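Long-range contacts in biofilm-associated surface protein (Staphylococcus aureus, PDB 7C7U), which probably modulates functional amyloid and biofilm formation at the staphylococcal cell wall through a calcium-binding, multidomain region: residues A[341-346]-A[353-358]; A[429-434]-A[503-508]; A[447-452]-A[483-488]; A[461-466]-A[476-481]; A[496-501]-A[511-516]. All coordinates share one frame; numbering follows the deposited sequence.

Overall arrangement
Read from the N terminus, the first of the five contacts is contact 1, a short excursion of the loop between strands 323-331 and 359-369 that closes before any other opens and stands apart, its nearest atoms about 13 Å from those of contact 2. Contact 2 sits at a calcium site and closes a long loop by bringing residues 503-508 back onto the turn after helix 420-427. Nested within it is contact 3, which pairs strands 447-451 and 483-487, and within that lies contact 4, on the hairpin 462-466/472-477. Contact 5 pairs strands 494-501 and 509-516 and crosses contact 2. Contacts 3 to 5 build what is probably a beta sandwich; contact 2 joins it to the calcium-binding region.

Contact 1: residues A[341-346]-A[353-358]; sequences KDAKYD and RETTKQ
Thr-355 turns its hydroxyl and its methyl to different parts of Lys-344, and the two side chains cross at about a right angle. Thr-355 OG1 accepts from Lys-344 N at 2.8 Å, in a bond close to straight (165°). The methyl CG2 of Thr-355 rests 3.7 Å from CB of Lys-344 and also meets the next two carbons of that chain before the lysine leads its amine away. The first torsion of Thr-355 (chi1 66°) sets OG1 between its own N and carbonyl carbon, from where it also hydrogen-bonds to the carbonyl oxygen of Ile-352; two bonds thus grip one hydroxyl. Ala-343 fits in beside this group: its CA lies 3.4 Å from Thr-355 O, a CA-H...O contact, and its methyl CB is 3.8 Å from Thr-355 OG1.

At the other end the aliphatic chains of Lys-341 and Lys-357 run alongside, pointing the same way, with CE of Lys-341 4.1 Å from NZ of Lys-357. Asp-342 OD1 forms a long salt bridge to NZ of Lys-341 (3.9 Å), while Lys-357 has a long, weak ion pair with Glu-360; these carboxylates may offset the nearness of the two positive charges.

The arrangement is that of a folded-back surface loop on the way to strand 359-369, in which a threonine ending a 3-10 turn ties two backbone legs together through its hydroxyl.

Contact 2: residues A[429-434]-A[503-508]; sequences TSPLVG and PNYDND. With CA (calcium ion), chain G.
Tyr-505 lays one face of its ring over Ser-430, whose CA sits 3.7 Å from the ring centroid and almost on the ring normal, a CH-pi contact. CB of the same serine reaches CD2 of the ring, and at the far end CD of Pro-431 comes within 3.3 Å of Tyr-505 OH, with the proline ring and the tyrosine crossing at about a right angle. The tyrosine is brought here by its first torsion (chi1 -67°), which keeps CG opposite its carbonyl carbon. CG2 of Thr-429 packs against CB of Asn-507 at 3.8 Å. A water bridges the backbones: it accepts from Ser-430 N and donates to Asn-507 O, the latter at 2.6 Å.

The next shell fixes the turn itself. Residues 430-433 form a type I beta turn, and Ser-430 OG accepts from Leu-432 N at 2.9 Å, an ST turn. Thr-429 OG1 hydrogen-bonds to Glu-423 OE2, itself a calcium ligand, and to Lys-418 NZ, while the side-chain ND2 of Asn-507 bonds to Tyr-427 O. Val-424 of helix 420-427 touches both Pro-431 and Tyr-505.

With its carbonyls so directed, the turn offers Ser-430 O and Val-433 O to a calcium ion, at 2.4 and 2.3 Å. Asp-414, Asp-416, Glu-423 and Glu-509 complete this site, which joins a segment resembling the DxDxDG calcium-binding loop of EF-hands to the following beta domain.

Contact 3: residues A[447-452]-A[483-488]; sequences VVSGSV and TFSVSI
Val-448 and Val-486 exchange both their backbone bonds: Val-448 N gives to Val-486 O at 2.9 Å, and Val-486 N returns one to Val-448 O in a nearly straight line (174°). Two residues along, Gly-450 and Phe-484 repeat the pattern, Gly-450 N donating to Phe-484 O at 3.2 Å and Phe-484 N donating to Gly-450 O. In this last bond the donor stands well above the carbonyl plane. At the non-hydrogen-bonded positions between and beside them, CA-H groups make further weak contacts to the same carbonyl oxygens, as where Val-447 CA lies 3.3 Å from Val-486 O.

The hydroxyls find partners of their own. A water joins Ser-449 OG to Ser-485 OG, which lie 4.5 Å apart. Ser-449 OG is also bonded to Thr-566, and Thr-483 OG1 to Asn-479 and Asp-481.

On the other face the ring of Phe-484 swings back across the partner strand, its chi1 of 52° placing CG between N and carbonyl carbon. One ring face then covers Gly-450, whose CA is 4.1 Å from the centroid. Further along, CG2 of Val-448 meets CD1 of Ile-488 at 3.8 Å, the side chains crossing at about a right angle.

These antiparallel strands form one flank of what resembles an immunoglobulin-like sandwich: strand 437-442 pairs with 447-451 on its other side, strand 483-487 is outermost, and the face carrying Val-448, Phe-484 and Val-486 packs onto strands 462-466, 494-501 and 509-516.

Contact 4: residues A[461-466]-A[476-481]; sequences QTAKVI and ATVNSD
Ala-463 and Ala-476 form an antiparallel hydrogen-bonded pair, Ala-463 N giving to Ala-476 O at 2.8 Å and Ala-476 N to Ala-463 O at 2.9 Å, the second donor in the carbonyl plane. Two residues on, past the non-hydrogen-bonded pair Thr-462/Thr-477, the pairing begins to open. Val-478 N still reaches Gln-461 O at 3.1 Å, although from above the carbonyl plane, but between Gln-461 N and Val-478 O stands a water, accepting from the first and donating to the second.

Val-478 points toward residues 461-466 and packs there. Its CG2 methyl, set opposite the carbonyl carbon while CG1 stands opposite N (chi1 -171°), touches CB of Gln-461 at 3.7 Å and CB of Ala-463 at 3.9 Å. On this side Gln-461 bends at its second torsion (chi2 -75°), which leads the amide away from residues 476-481; its NE2 bonds to Ala-459 O. The contact lies at the open end of the hairpin 462-466/472-477, with Gln-461 and Val-478 just beyond its strands. The hairpin edges what is probably an immunoglobulin-like sandwich, 472-477 being outermost and 462-466 pairing on its other side with strand 494-501.

On the face carrying the threonines, the methyl CG2 of Thr-462 lies 3.3 Å from Ala-476 O, and Thr-477 places its own CG2 against Gln-461 O at 3.7 Å. On the other face Ala-463 and Ala-476 both touch Val-486 of strand 483-487.

Contact 5: residues A[496-501]-A[511-516]; sequences YTIAID and NTFEIV
Tyr-496 and Phe-513 are joined first by their backbones, with Tyr-496 N giving to Phe-513 O at 2.9 Å in an almost straight bond (174°) and Phe-513 N answering to Tyr-496 O. Ile-498 and Asn-511 form the second hydrogen-bonded pair, Asn-511 N reaching Ile-498 O at 3.1 Å. Between the pairs, Thr-512 CA approaches Tyr-496 O to 3.1 Å, a CA-H...O contact.

The aromatic contacts are CH-pi contacts rather than ring stacking. Although the two ring planes are turned by only 29°, they are slid apart and barely overlap. Instead, CB of Tyr-496 lies over a face of the Phe-513 ring, 3.9 Å from its centroid and toward its rim. Phe-513 owes this pose to its chi1 of 67°, which brings the ring back over the neighbouring strand. Ile-515 comes to the tyrosine in turn, its CD1 over the centre of the Tyr-496 ring at 3.7 Å from the centroid.

Apolar packing continues where CB of Ile-498 touches CE1 of Phe-513 at 4.1 Å.

Chemically the hairpin is thus two-sided. Thr-497 and Thr-512 lie on one face, while Tyr-496, Ile-498 and Phe-513 close onto Val-465, Ala-438 and Phe-484, consistent with an apolar sandwich interior. Asn-511 shares that apolar face, and the two polar groups it carries there are satisfied: Asn-511 ND2 bonds to Pro-436 O, and Tyr-496 OH to Pro-492 O.

Contact 1: residues A[341-346]-A[353-358]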
# COMPACT_ATOMS: atom_id res chain seq x y z
N LYS A 341 -1.52 15.07 -9.09
CA LYS A 341 -1.91 16.02 -10.12
C LYS A 341 -2.21 17.35 -9.43
O LYS A 341 -2.70 17.37 -8.30
CB LYS A 341 -3.12 15.53 -10.92
CG LYS A 341 -3.46 16.44 -12.09
CD LYS A 341 -4.84 16.14 -12.68
CE LYS A 341 -5.94 16.81 -11.88
NZ LYS A 341 -7.18 17.00 -12.68
N ASP A 342 -1.88 18.46 -10.09
CA ASP A 342 -2.06 19.79 -9.51
C ASP A 342 -1.25 19.99 -8.24
O ASP A 342 -1.57 20.88 -7.44
CB ASP A 342 -3.53 20.09 -9.18
CG ASP A 342 -4.43 19.97 -10.37
OD1 ASP A 342 -5.56 19.47 -10.18
OD2 ASP A 342 -4.02 20.35 -11.50
N ALA A 343 -0.25 19.15 -7.97
CA ALA A 343 0.54 19.34 -6.77
C ALA A 343 1.51 20.49 -7.00
O ALA A 343 1.97 20.73 -8.12
CB ALA A 343 1.29 18.08 -6.37
N LYS A 344 1.83 21.20 -5.92
CA LYS A 344 2.81 22.27 -5.99
C LYS A 344 4.08 21.83 -5.28
O LYS A 344 4.04 20.97 -4.39
CB LYS A 344 2.28 23.57 -5.37
CG LYS A 344 1.06 24.18 -6.06
CD LYS A 344 0.58 25.41 -5.27
CE LYS A 344 -0.76 25.94 -5.73
NZ LYS A 344 -0.67 26.77 -6.96
N TYR A 345 5.20 22.42 -5.68
CA TYR A 345 6.51 22.08 -5.14
C TYR A 345 7.20 23.36 -4.69
O TYR A 345 6.99 24.43 -5.26
CB TYR A 345 7.36 21.32 -6.18
CG TYR A 345 6.69 20.04 -6.62
CD1 TYR A 345 6.99 18.83 -6.00
CD2 TYR A 345 5.74 20.04 -7.63
CE1 TYR A 345 6.37 17.65 -6.39
CE2 TYR A 345 5.12 18.87 -8.03
CZ TYR A 345 5.43 17.68 -7.40
OH TYR A 345 4.80 16.53 -7.79
N ASP A 346 8.02 23.25 -3.65
CA ASP A 346 8.68 24.43 -3.10
C ASP A 346 9.93 24.77 -3.91
O ASP A 346 10.21 24.17 -4.95
CB ASP A 346 8.99 24.22 -1.61
CG ASP A 346 10.02 23.12 -1.35
OD1 ASP A 346 10.78 22.73 -2.26
OD2 ASP A 346 10.07 22.66 -0.18
N ARG A 353 2.99 19.00 0.71
CA ARG A 353 2.10 17.88 0.99
C ARG A 353 0.63 18.30 1.02
O ARG A 353 -0.26 17.51 0.66
CB ARG A 353 2.51 17.28 2.34
CG ARG A 353 3.96 16.79 2.34
CD ARG A 353 4.34 16.11 3.63
NE ARG A 353 3.31 15.25 4.17
CZ ARG A 353 2.68 15.45 5.33
NH1 ARG A 353 2.97 16.51 6.07
NH2 ARG A 353 1.77 14.59 5.75
N GLU A 354 0.37 19.54 1.42
CA GLU A 354 -0.96 20.11 1.41
C GLU A 354 -1.54 20.22 0.01
O GLU A 354 -2.76 20.43 -0.13
CB GLU A 354 -0.91 21.51 2.06
CG GLU A 354 -0.71 21.50 3.57
CD GLU A 354 0.75 21.33 4.00
OE1 GLU A 354 1.64 21.16 3.12
OE2 GLU A 354 0.99 21.39 5.23
N THR A 355 -0.71 20.14 -1.03
CA THR A 355 -1.21 20.25 -2.39
C THR A 355 -1.45 18.90 -3.07
O THR A 355 -1.77 18.88 -4.26
CB THR A 355 -0.25 21.07 -3.26
OG1 THR A 355 0.99 20.38 -3.41
CG2 THR A 355 -0.01 22.46 -2.64
N THR A 356 -1.28 17.78 -2.37
CA THR A 356 -1.55 16.49 -3.00
C THR A 356 -2.85 15.89 -2.45
O THR A 356 -3.36 16.30 -1.41
CB THR A 356 -0.37 15.51 -2.82
OG1 THR A 356 -0.52 14.44 -3.76
CG2 THR A 356 -0.32 14.91 -1.42
N LYS A 357 -3.41 14.95 -3.21
CA LYS A 357 -4.61 14.24 -2.76
C LYS A 357 -4.23 13.08 -1.84
O LYS A 357 -3.23 12.39 -2.07
CB LYS A 357 -5.40 13.72 -3.97
CG LYS A 357 -6.05 14.80 -4.84
CD LYS A 357 -6.98 14.16 -5.88
CE LYS A 357 -7.46 15.17 -6.92
NZ LYS A 357 -6.57 15.21 -8.12
N GLN A 358 -5.01 12.89 -0.78
CA GLN A 358 -4.81 11.73 0.09
C GLN A 358 -5.49 10.47 -0.47
O GLN A 358 -5.07 9.35 -0.16
CB GLN A 358 -5.34 12.02 1.49
CG GLN A 358 -4.92 10.98 2.54
CD GLN A 358 -5.54 11.25 3.89
OE1 GLN A 358 -6.55 11.95 3.97
NE2 GLN A 358 -4.97 10.68 4.95

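Contact 2: residues A[429-434]-A[503-508]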
# COMPACT_ATOMS: atom_id res chain seq x y z
N THR A 429 17.87 9.58 -2.76
CA THR A 429 18.45 8.96 -1.59
C THR A 429 17.45 7.99 -1.00
O THR A 429 16.24 8.11 -1.21
CB THR A 429 18.82 10.00 -0.51
OG1 THR A 429 17.74 10.93 -0.33
CG2 THR A 429 20.08 10.75 -0.90
N SER A 430 17.97 7.05 -0.24
CA SER A 430 17.10 6.08 0.39
C SER A 430 16.20 6.74 1.43
O SER A 430 16.68 7.48 2.31
CB SER A 430 17.91 4.98 1.03
OG SER A 430 17.10 4.31 1.97
N PRO A 431 14.89 6.50 1.36
CA PRO A 431 13.96 6.96 2.39
C PRO A 431 13.98 6.09 3.64
O PRO A 431 13.19 6.31 4.57
CB PRO A 431 12.60 6.84 1.68
CG PRO A 431 12.78 5.57 0.82
CD PRO A 431 14.26 5.57 0.40
N LEU A 432 14.83 5.06 3.65
CA LEU A 432 14.99 4.17 4.78
C LEU A 432 16.28 4.43 5.54
O LEU A 432 16.57 3.71 6.50
CB LEU A 432 14.96 2.71 4.29
CG LEU A 432 13.77 2.40 3.39
CD1 LEU A 432 13.72 0.93 2.96
CD2 LEU A 432 12.48 2.79 4.11
N VAL A 433 17.05 5.43 5.13
CA VAL A 433 18.38 5.68 5.69
C VAL A 433 18.46 7.17 6.06
O VAL A 433 18.50 8.03 5.18
CB VAL A 433 19.50 5.31 4.70
CG1 VAL A 433 20.89 5.70 5.27
CG2 VAL A 433 19.44 3.83 4.34
N GLY A 434 18.51 7.45 7.35
CA GLY A 434 18.65 8.82 7.83
C GLY A 434 20.04 9.43 7.66
O GLY A 434 20.83 8.98 6.84
N PRO A 503 22.86 0.41 -2.34
CA PRO A 503 22.92 -0.08 -3.73
C PRO A 503 21.68 0.23 -4.55
O PRO A 503 21.68 -0.02 -5.76
CB PRO A 503 23.08 -1.60 -3.55
CG PRO A 503 22.44 -1.90 -2.25
CD PRO A 503 22.69 -0.68 -1.37
N ASN A 504 20.62 0.74 -3.94
CA ASN A 504 19.37 0.95 -4.66
C ASN A 504 19.10 2.39 -5.02
O ASN A 504 18.08 2.68 -5.66
CB ASN A 504 18.20 0.41 -3.84
CG ASN A 504 18.17 -1.09 -3.82
OD1 ASN A 504 18.39 -1.73 -4.85
ND2 ASN A 504 17.91 -1.67 -2.66
N TYR A 505 19.99 3.31 -4.63
CA TYR A 505 19.78 4.73 -4.85
C TYR A 505 21.07 5.35 -5.35
O TYR A 505 22.17 4.95 -4.97
CB TYR A 505 19.28 5.41 -3.57
CG TYR A 505 17.90 4.95 -3.20
CD1 TYR A 505 16.78 5.66 -3.61
CD2 TYR A 505 17.70 3.79 -2.46
CE1 TYR A 505 15.50 5.22 -3.29
CE2 TYR A 505 16.44 3.35 -2.13
CZ TYR A 505 15.34 4.07 -2.55
OH TYR A 505 14.07 3.63 -2.22
N ASP A 506 20.92 6.35 -6.23
CA ASP A 506 22.07 6.96 -6.86
C ASP A 506 22.93 7.75 -5.88
O ASP A 506 24.16 7.79 -6.04
CB ASP A 506 21.63 7.87 -8.01
CG ASP A 506 21.09 7.11 -9.21
OD1 ASP A 506 21.15 5.86 -9.22
OD2 ASP A 506 20.62 7.78 -10.15
N ASN A 507 22.33 8.37 -4.86
CA ASN A 507 23.02 9.32 -4.00
C ASN A 507 23.13 8.80 -2.57
O ASN A 507 22.27 8.07 -2.08
CB ASN A 507 22.31 10.67 -3.99
CG ASN A 507 22.42 11.39 -5.32
OD1 ASN A 507 23.41 11.23 -6.04
ND2 ASN A 507 21.40 12.17 -5.68
N ASP A 508 24.22 9.19 -1.89
CA ASP A 508 24.48 8.76 -0.53
C ASP A 508 23.86 9.72 0.47
O ASP A 508 23.67 10.90 0.18
CB ASP A 508 25.99 8.67 -0.26
CG ASP A 508 26.71 7.77 -1.25
OD1 ASP A 508 26.05 6.88 -1.85
OD2 ASP A 508 27.93 7.95 -1.42
CA CA G . 16.94 9.26 3.95
O HOH W 1 20.87 6.81 -0.22

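Contact 3: residues A[447-452]-A[483-488]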
# COMPACT_ATOMS: atom_id res chain seq x y z
N VAL A 447 40.38 5.23 13.13
CA VAL A 447 39.01 4.77 12.89
C VAL A 447 38.06 5.96 12.99
O VAL A 447 38.17 6.78 13.91
CB VAL A 447 38.57 3.65 13.88
CG1 VAL A 447 37.16 3.09 13.49
CG2 VAL A 447 39.59 2.52 13.93
N VAL A 448 37.14 6.05 12.04
CA VAL A 448 36.00 6.97 12.11
C VAL A 448 34.81 6.15 12.60
O VAL A 448 34.35 5.24 11.90
CB VAL A 448 35.69 7.61 10.76
CG1 VAL A 448 34.41 8.52 10.86
CG2 VAL A 448 36.87 8.39 10.23
N SER A 449 34.33 6.44 13.81
CA SER A 449 33.21 5.72 14.41
C SER A 449 31.96 6.58 14.42
O SER A 449 32.03 7.79 14.67
CB SER A 449 33.54 5.29 15.84
OG SER A 449 34.72 4.51 15.86
N GLY A 450 30.82 5.95 14.17
CA GLY A 450 29.55 6.65 14.23
C GLY A 450 28.40 5.70 13.96
O GLY A 450 28.53 4.48 14.11
N SER A 451 27.27 6.27 13.55
CA SER A 451 26.06 5.49 13.33
C SER A 451 25.15 6.24 12.37
O SER A 451 25.35 7.43 12.08
CB SER A 451 25.32 5.22 14.64
OG SER A 451 24.86 6.44 15.19
N VAL A 452 24.12 5.55 11.88
CA VAL A 452 23.17 6.17 10.97
C VAL A 452 21.84 5.45 11.15
O VAL A 452 21.82 4.22 11.31
CB VAL A 452 23.69 6.14 9.53
CG1 VAL A 452 24.03 4.72 9.10
CG2 VAL A 452 22.70 6.81 8.56
N THR A 483 25.52 1.13 13.31
CA THR A 483 26.87 1.57 13.66
C THR A 483 27.87 1.24 12.55
O THR A 483 27.67 0.33 11.74
CB THR A 483 27.34 0.92 14.96
OG1 THR A 483 27.40 -0.50 14.79
CG2 THR A 483 26.41 1.26 16.11
N PHE A 484 28.97 1.99 12.53
CA PHE A 484 30.05 1.72 11.60
C PHE A 484 31.40 2.12 12.20
O PHE A 484 31.49 2.98 13.08
CB PHE A 484 29.85 2.41 10.25
CG PHE A 484 29.57 3.89 10.35
CD1 PHE A 484 30.61 4.80 10.48
CD2 PHE A 484 28.27 4.37 10.28
CE1 PHE A 484 30.36 6.16 10.56
CE2 PHE A 484 28.02 5.72 10.36
CZ PHE A 484 29.06 6.62 10.50
N SER A 485 32.44 1.48 11.68
CA SER A 485 33.83 1.70 12.10
C SER A 485 34.67 1.61 10.82
O SER A 485 34.89 0.51 10.31
CB SER A 485 34.27 0.67 13.13
OG SER A 485 33.32 0.59 14.17
N VAL A 486 35.05 2.76 10.28
CA VAL A 486 35.79 2.85 9.03
C VAL A 486 37.26 3.02 9.36
O VAL A 486 37.65 4.01 10.00
CB VAL A 486 35.30 4.02 8.16
CG1 VAL A 486 36.09 4.07 6.87
CG2 VAL A 486 33.76 3.93 7.90
N SER A 487 38.10 2.09 8.89
CA SER A 487 39.54 2.21 9.05
C SER A 487 40.09 3.26 8.09
O SER A 487 39.72 3.29 6.91
CB SER A 487 40.23 0.86 8.79
OG SER A 487 40.02 -0.03 9.87
N ILE A 488 40.94 4.15 8.61
CA ILE A 488 41.58 5.20 7.81
C ILE A 488 43.04 5.32 8.24
O ILE A 488 43.41 4.91 9.35
CB ILE A 488 40.88 6.56 7.99
CG1 ILE A 488 41.05 7.05 9.43
CG2 ILE A 488 39.39 6.51 7.54
CD1 ILE A 488 40.64 8.49 9.64
O HOH W 2 34.61 1.86 15.99

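Contact 4: residues A[461-466]-A[476-481]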
# COMPACT_ATOMS: atom_id res chain seq x y z
N GLN A 461 24.32 -1.18 3.66
CA GLN A 461 24.97 0.08 3.33
C GLN A 461 26.48 -0.04 3.43
O GLN A 461 27.00 -0.87 4.19
CB GLN A 461 24.50 1.21 4.25
CG GLN A 461 23.00 1.25 4.49
CD GLN A 461 22.24 1.77 3.28
OE1 GLN A 461 22.63 2.77 2.67
NE2 GLN A 461 21.15 1.10 2.94
N THR A 462 27.17 0.80 2.67
CA THR A 462 28.61 0.97 2.77
C THR A 462 28.92 2.40 3.18
O THR A 462 28.44 3.36 2.56
CB THR A 462 29.31 0.62 1.44
OG1 THR A 462 28.98 -0.72 1.07
CG2 THR A 462 30.85 0.77 1.57
N ALA A 463 29.71 2.55 4.24
CA ALA A 463 30.15 3.85 4.70
C ALA A 463 31.51 4.17 4.10
O ALA A 463 32.39 3.31 4.04
CB ALA A 463 30.23 3.90 6.23
N LYS A 464 31.67 5.42 3.67
CA LYS A 464 32.88 5.90 3.04
C LYS A 464 33.30 7.19 3.73
O LYS A 464 32.46 8.05 4.00
CB LYS A 464 32.68 6.17 1.54
CG LYS A 464 32.03 5.03 0.75
CD LYS A 464 31.26 5.61 -0.41
CE LYS A 464 30.74 4.56 -1.36
NZ LYS A 464 29.90 5.23 -2.40
N VAL A 465 34.60 7.31 4.00
CA VAL A 465 35.19 8.56 4.45
C VAL A 465 35.91 9.18 3.26
O VAL A 465 36.76 8.55 2.62
CB VAL A 465 36.14 8.34 5.64
CG1 VAL A 465 36.80 9.66 6.07
CG2 VAL A 465 35.36 7.74 6.82
N ILE A 466 35.53 10.41 2.93
CA ILE A 466 35.97 11.11 1.73
C ILE A 466 36.49 12.48 2.16
O ILE A 466 35.82 13.18 2.93
CB ILE A 466 34.83 11.26 0.70
CG1 ILE A 466 34.20 9.91 0.36
CG2 ILE A 466 35.31 11.95 -0.56
CD1 ILE A 466 32.86 10.05 -0.34
N ALA A 476 33.81 0.91 4.79
CA ALA A 476 33.42 -0.22 5.63
C ALA A 476 31.95 -0.54 5.39
O ALA A 476 31.20 0.27 4.85
CB ALA A 476 33.66 0.07 7.11
N THR A 477 31.55 -1.73 5.83
CA THR A 477 30.14 -2.10 5.81
C THR A 477 29.47 -1.64 7.10
O THR A 477 29.97 -1.91 8.20
CB THR A 477 29.95 -3.62 5.64
OG1 THR A 477 30.51 -4.03 4.39
CG2 THR A 477 28.46 -3.98 5.66
N VAL A 478 28.34 -0.95 6.96
CA VAL A 478 27.56 -0.55 8.12
C VAL A 478 26.91 -1.79 8.73
O VAL A 478 26.32 -2.61 8.01
CB VAL A 478 26.50 0.50 7.74
CG1 VAL A 478 25.82 1.08 8.98
CG2 VAL A 478 27.12 1.60 6.89
N ASN A 479 27.04 -1.93 10.05
CA ASN A 479 26.39 -3.03 10.76
C ASN A 479 24.87 -2.86 10.70
O ASN A 479 24.35 -1.78 10.40
CB ASN A 479 26.85 -3.07 12.21
CG ASN A 479 28.36 -3.03 12.33
OD1 ASN A 479 29.06 -3.80 11.67
ND2 ASN A 479 28.88 -2.12 13.16
N SER A 480 24.15 -3.95 11.00
CA SER A 480 22.70 -3.90 10.85
C SER A 480 22.07 -2.92 11.84
O SER A 480 21.02 -2.34 11.55
CB SER A 480 22.09 -5.29 10.99
OG SER A 480 21.93 -5.63 12.36
N ASP A 481 22.71 -2.69 12.99
CA ASP A 481 22.18 -1.74 13.97
C ASP A 481 22.50 -0.28 13.63
O ASP A 481 22.22 0.60 14.45
CB ASP A 481 22.69 -2.10 15.37
CG ASP A 481 24.21 -1.92 15.53
OD1 ASP A 481 24.90 -1.52 14.57
OD2 ASP A 481 24.72 -2.21 16.64
O HOH W 3 23.91 -1.80 6.45

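Contact 5: residues A[496-501]-A[511-516]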
# COMPACT_ATOMS: atom_id res chain seq x y z
N TYR A 496 35.93 16.36 6.57
CA TYR A 496 35.71 15.12 5.85
C TYR A 496 34.22 14.83 5.75
O TYR A 496 33.42 15.31 6.56
CB TYR A 496 36.42 13.95 6.55
CG TYR A 496 37.91 13.98 6.39
CD1 TYR A 496 38.69 14.97 7.00
CD2 TYR A 496 38.56 13.03 5.61
CE1 TYR A 496 40.09 15.00 6.84
CE2 TYR A 496 39.94 13.04 5.44
CZ TYR A 496 40.70 14.04 6.06
OH TYR A 496 42.06 14.05 5.88
N THR A 497 33.85 14.05 4.74
CA THR A 497 32.48 13.57 4.55
C THR A 497 32.38 12.12 4.99
O THR A 497 33.23 11.30 4.62
CB THR A 497 32.03 13.69 3.09
OG1 THR A 497 32.19 15.04 2.64
CG2 THR A 497 30.58 13.24 2.92
N ILE A 498 31.35 11.80 5.77
CA ILE A 498 30.96 10.42 6.02
C ILE A 498 29.73 10.16 5.15
O ILE A 498 28.68 10.80 5.33
CB ILE A 498 30.68 10.13 7.50
CG1 ILE A 498 30.14 8.71 7.69
CG2 ILE A 498 29.79 11.18 8.16
CD1 ILE A 498 31.15 7.62 7.26
N ALA A 499 29.88 9.27 4.17
CA ALA A 499 28.85 9.00 3.17
C ALA A 499 28.37 7.57 3.32
O ALA A 499 29.19 6.64 3.40
CB ALA A 499 29.37 9.24 1.75
N ILE A 500 27.04 7.40 3.34
CA ILE A 500 26.38 6.11 3.48
C ILE A 500 25.74 5.75 2.14
O ILE A 500 24.77 6.40 1.70
CB ILE A 500 25.34 6.12 4.61
CG1 ILE A 500 25.90 6.82 5.85
CG2 ILE A 500 24.93 4.69 4.96
CD1 ILE A 500 27.08 6.12 6.49
N ASP A 501 26.25 4.70 1.52
CA ASP A 501 25.94 4.34 0.14
C ASP A 501 25.02 3.12 0.14
O ASP A 501 25.38 2.05 0.65
CB ASP A 501 27.24 4.06 -0.63
CG ASP A 501 27.02 3.77 -2.11
OD1 ASP A 501 25.90 3.40 -2.54
OD2 ASP A 501 28.00 3.90 -2.87
N ASN A 511 27.05 13.43 5.85
CA ASN A 511 27.29 14.42 6.89
C ASN A 511 28.78 14.73 6.85
O ASN A 511 29.55 14.02 6.19
CB ASN A 511 26.83 13.91 8.26
CG ASN A 511 26.61 15.03 9.27
OD1 ASN A 511 26.70 16.21 8.95
ND2 ASN A 511 26.32 14.65 10.51
N THR A 512 29.19 15.79 7.55
CA THR A 512 30.61 16.13 7.66
C THR A 512 31.08 16.02 9.10
O THR A 512 30.31 16.20 10.05
CB THR A 512 30.91 17.53 7.14
OG1 THR A 512 30.07 18.48 7.80
CG2 THR A 512 30.70 17.59 5.63
N PHE A 513 32.37 15.70 9.26
CA PHE A 513 33.01 15.68 10.55
C PHE A 513 34.42 16.23 10.38
O PHE A 513 34.88 16.45 9.25
CB PHE A 513 33.05 14.26 11.16
CG PHE A 513 33.93 13.29 10.42
CD1 PHE A 513 33.45 12.60 9.31
CD2 PHE A 513 35.23 13.05 10.85
CE1 PHE A 513 34.27 11.69 8.63
CE2 PHE A 513 36.03 12.15 10.19
CZ PHE A 513 35.56 11.47 9.07
N GLU A 514 35.09 16.47 11.49
CA GLU A 514 36.42 17.07 11.47
C GLU A 514 37.50 16.08 11.92
O GLU A 514 37.31 15.32 12.88
CB GLU A 514 36.46 18.31 12.36
CG GLU A 514 35.47 19.38 11.92
CD GLU A 514 35.89 20.06 10.62
OE1 GLU A 514 37.11 20.32 10.45
OE2 GLU A 514 35.01 20.31 9.78
N ILE A 515 38.61 16.08 11.19
CA ILE A 515 39.87 15.52 11.67
C ILE A 515 40.71 16.71 12.12
O ILE A 515 41.01 17.60 11.32
CB ILE A 515 40.55 14.67 10.60
CG1 ILE A 515 39.60 13.54 10.17
CG2 ILE A 515 41.88 14.05 11.10
CD1 ILE A 515 40.26 12.38 9.44
N VAL A 516 41.01 16.77 13.41
CA VAL A 516 41.60 17.95 14.02
C VAL A 516 43.05 17.66 14.38
O VAL A 516 43.49 16.51 14.41
CB VAL A 516 40.79 18.41 15.25
CG1 VAL A 516 39.31 18.64 14.87
CG2 VAL A 516 40.91 17.40 16.39